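Cytosol aminopeptidase (Coxiella burnetii, PDB 3IJ3) probably acts as a manganese-dependent metalloaminopeptidase of the M17 family, removing amino acids from the N-termini of peptides. Local coordinates at residues D46-W51 against R87-V92. Residues are numbered along the deposited sequence; the frame is centred on the assembly and turned at random.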
ATOM      1  N   ASP A  46      -6.489  -1.252 -51.832  1.00 20.61           N
ATOM      2  CA  ASP A  46      -7.111  -0.626 -52.997  1.00 21.21           C
ATOM      3  C   ASP A  46      -6.365  -0.823 -54.298  1.00 20.31           C
ATOM      4  O   ASP A  46      -6.983  -0.798 -55.366  1.00 20.42           O
ATOM      5  CB  ASP A  46      -7.326   0.876 -52.765  1.00 22.36           C
ATOM      6  CG  ASP A  46      -8.435   1.172 -51.739  1.00 26.49           C
ATOM      7  OD1 ASP A  46      -9.158   0.244 -51.304  1.00 30.62           O
ATOM      8  OD2 ASP A  46      -8.591   2.353 -51.384  1.00 31.08           O
ATOM      9  N   GLU A  47      -5.053  -1.006 -54.224  1.00 19.15           N
ATOM     10  CA  GLU A  47      -4.247  -1.176 -55.438  1.00 18.80           C
ATOM     11  C   GLU A  47      -4.066  -2.619 -55.867  1.00 17.75           C
ATOM     12  O   GLU A  47      -3.636  -2.887 -56.985  1.00 17.75           O
ATOM     13  CB  GLU A  47      -2.855  -0.535 -55.272  1.00 19.95           C
ATOM     14  CG  GLU A  47      -2.854   0.993 -55.408  1.00 23.73           C
ATOM     15  CD  GLU A  47      -3.579   1.681 -54.277  1.00 26.82           C
ATOM     16  OE1 GLU A  47      -3.198   1.443 -53.116  1.00 28.42           O
ATOM     17  OE2 GLU A  47      -4.510   2.473 -54.555  1.00 26.57           O
ATOM     18  N   LEU A  48      -4.408  -3.552 -54.995  1.00 17.86           N
ATOM     19  CA  LEU A  48      -4.153  -4.963 -55.288  1.00 17.48           C
ATOM     20  C   LEU A  48      -4.905  -5.520 -56.509  1.00 18.46           C
ATOM     21  O   LEU A  48      -4.295  -6.192 -57.343  1.00 18.10           O
ATOM     22  CB  LEU A  48      -4.352  -5.812 -54.018  1.00 15.88           C
ATOM     23  CG  LEU A  48      -4.012  -7.295 -54.083  1.00 16.37           C
ATOM     24  CD1 LEU A  48      -2.597  -7.510 -54.585  1.00 15.37           C
ATOM     25  CD2 LEU A  48      -4.223  -7.925 -52.689  1.00 20.12           C
ATOM     26  N   PRO A  49      -6.210  -5.210 -56.653  1.00 19.88           N
ATOM     27  CA  PRO A  49      -6.949  -5.748 -57.795  1.00 20.23           C
ATOM     28  C   PRO A  49      -6.346  -5.360 -59.143  1.00 20.47           C
ATOM     29  O   PRO A  49      -6.162  -6.224 -60.004  1.00 20.83           O
ATOM     30  CB  PRO A  49      -8.350  -5.147 -57.616  1.00 20.94           C
ATOM     31  CG  PRO A  49      -8.472  -4.940 -56.165  1.00 19.83           C
ATOM     32  CD  PRO A  49      -7.105  -4.511 -55.715  1.00 20.16           C
ATOM     33  N   ASP A  50      -6.041  -4.075 -59.317  1.00 20.48           N
ATOM     34  CA  ASP A  50      -5.418  -3.583 -60.555  1.00 20.77           C
ATOM     35  C   ASP A  50      -4.022  -4.158 -60.756  1.00 19.04           C
ATOM     36  O   ASP A  50      -3.625  -4.434 -61.881  1.00 21.04           O
ATOM     37  CB  ASP A  50      -5.315  -2.055 -60.557  1.00 20.93           C
ATOM     38  CG  ASP A  50      -6.652  -1.375 -60.747  1.00 24.35           C
ATOM     39  OD1 ASP A  50      -7.602  -2.024 -61.220  1.00 25.80           O
ATOM     40  OD2 ASP A  50      -6.734  -0.173 -60.426  1.00 27.87           O
ATOM     41  N   TRP A  51      -3.260  -4.296 -59.677  1.00 18.41           N
ATOM     42  CA  TRP A  51      -1.930  -4.865 -59.789  1.00 17.03           C
ATOM     43  C   TRP A  51      -2.031  -6.317 -60.271  1.00 16.06           C
ATOM     44  O   TRP A  51      -1.300  -6.718 -61.176  1.00 14.67           O
ATOM     45  CB  TRP A  51      -1.168  -4.806 -58.468  1.00 17.29           C
ATOM     46  CG  TRP A  51       0.184  -5.386 -58.606  1.00 16.60           C
ATOM     47  CD1 TRP A  51       1.274  -4.781 -59.153  1.00 17.05           C
ATOM     48  CD2 TRP A  51       0.604  -6.689 -58.207  1.00 17.77           C
ATOM     49  NE1 TRP A  51       2.348  -5.627 -59.120  1.00 19.75           N
ATOM     50  CE2 TRP A  51       1.966  -6.806 -58.540  1.00 16.75           C
ATOM     51  CE3 TRP A  51      -0.039  -7.775 -57.599  1.00 16.48           C
ATOM     52  CZ2 TRP A  51       2.695  -7.961 -58.291  1.00 16.54           C
ATOM     53  CZ3 TRP A  51       0.685  -8.925 -57.363  1.00 14.98           C
ATOM     54  CH2 TRP A  51       2.039  -9.007 -57.706  1.00 16.95           C
ATOM     55  N   ARG A  87       8.772 -12.941 -55.653  1.00 15.84           N
ATOM     56  CA  ARG A  87       8.502 -11.601 -55.104  1.00 15.87           C
ATOM     57  C   ARG A  87       7.793 -11.695 -53.803  1.00 15.58           C
ATOM     58  O   ARG A  87       7.126 -12.682 -53.528  1.00 16.32           O
ATOM     59  CB  ARG A  87       7.578 -10.848 -56.098  1.00 16.67           C
ATOM     60  CG  ARG A  87       6.915  -9.528 -55.624  1.00 20.71           C
ATOM     61  CD  ARG A  87       6.013  -8.921 -56.743  1.00 19.79           C
ATOM     62  NE  ARG A  87       6.778  -8.795 -57.977  1.00 22.04           N
ATOM     63  CZ  ARG A  87       7.547  -7.756 -58.307  1.00 20.76           C
ATOM     64  NH1 ARG A  87       7.637  -6.673 -57.531  1.00 21.26           N
ATOM     65  NH2 ARG A  87       8.217  -7.794 -59.450  1.00 22.72           N
ATOM     66  N   VAL A  88       7.929 -10.662 -52.980  1.00 13.56           N
ATOM     67  CA  VAL A  88       7.197 -10.613 -51.735  1.00 14.22           C
ATOM     68  C   VAL A  88       6.379  -9.323 -51.697  1.00 13.78           C
ATOM     69  O   VAL A  88       6.914  -8.226 -51.884  1.00 14.71           O
ATOM     70  CB  VAL A  88       8.112 -10.694 -50.496  1.00 14.87           C
ATOM     71  CG1 VAL A  88       7.295 -10.531 -49.190  1.00 15.56           C
ATOM     72  CG2 VAL A  88       8.871 -12.033 -50.476  1.00 15.01           C
ATOM     73  N   LEU A  89       5.074  -9.446 -51.506  1.00 13.70           N
ATOM     74  CA  LEU A  89       4.235  -8.264 -51.329  1.00 12.90           C
ATOM     75  C   LEU A  89       4.168  -7.987 -49.831  1.00 12.95           C
ATOM     76  O   LEU A  89       4.042  -8.910 -49.033  1.00 12.92           O
ATOM     77  CB  LEU A  89       2.806  -8.474 -51.849  1.00 13.33           C
ATOM     78  CG  LEU A  89       2.681  -8.895 -53.300  1.00 13.75           C
ATOM     79  CD1 LEU A  89       1.192  -9.205 -53.636  1.00 12.55           C
ATOM     80  CD2 LEU A  89       3.253  -7.808 -54.170  1.00 16.63           C
ATOM     81  N   LEU A  90       4.289  -6.724 -49.449  1.00 13.43           N
ATOM     82  CA  LEU A  90       4.167  -6.293 -48.049  1.00 13.00           C
ATOM     83  C   LEU A  90       2.976  -5.337 -47.917  1.00 12.70           C
ATOM     84  O   LEU A  90       2.942  -4.273 -48.541  1.00 12.76           O
ATOM     85  CB  LEU A  90       5.444  -5.571 -47.572  1.00 12.95           C
ATOM     86  CG  LEU A  90       5.406  -4.900 -46.197  1.00 14.23           C
ATOM     87  CD1 LEU A  90       5.277  -5.940 -45.059  1.00 13.32           C
ATOM     88  CD2 LEU A  90       6.648  -3.971 -46.010  1.00 14.30           C
ATOM     89  N   GLY A  91       1.998  -5.703 -47.101  1.00 13.63           N
ATOM     90  CA  GLY A  91       0.872  -4.804 -46.859  1.00 14.12           C
ATOM     91  C   GLY A  91       1.382  -3.624 -46.033  1.00 14.57           C
ATOM     92  O   GLY A  91       2.099  -3.827 -45.060  1.00 15.15           O
ATOM     93  N   VAL A  92       1.050  -2.404 -46.438  1.00 15.23           N
ATOM     94  CA  VAL A  92       1.464  -1.209 -45.699  1.00 16.70           C
ATOM     95  C   VAL A  92       0.254  -0.357 -45.242  1.00 18.89           C
ATOM     96  O   VAL A  92      -0.802  -0.383 -45.889  1.00 20.40           O
ATOM     97  CB  VAL A  92       2.460  -0.355 -46.535  1.00 15.39           C
ATOM     98  CG1 VAL A  92       3.732  -1.180 -46.848  1.00 14.03           C
ATOM     99  CG2 VAL A  92       1.827   0.138 -47.822  1.00 15.21           C
TER
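Trp51 reaches across from its short helix and lays the six-membered ring of its indole over the isobutyl group of Leu89. Leu89 CD2 sits 4.2 Å from the centroid of the six-membered ring of Trp51, 23° off the normal, a CH-pi contact over the face but displaced toward the rim. The other methyl of the leucine, Leu89 CD1, lies 3.8 Å from Trp51 CZ3, so both branches of the fork serve the same ring. With CG of Trp51 anti to the backbone N (chi1 -180°), the indole spans the gap between helix and strand. Arg87, two residues before Leu89 and on the same side of the strand, brings its aliphatic part alongside: Arg87 CD is 3.8 Å from Trp51 CZ2, approaching obliquely. The guanidinium plane is turned 61° from the indole, so the two do not stack. One helical turn before the tryptophan, Leu48 adds a looser apolar touch, Leu48 CD1 lying 4.3 Å from Leu89 CD1. The contact illustrates helix-on-sheet packing through alternate strand residues, here within the N-terminal domain. Phe68 also touches Leu89, while strand 85-91 runs between strands 38-43 and 75-79, from which Gln41, Met43 and Ile78 also touch Trp51 of helix 48-52.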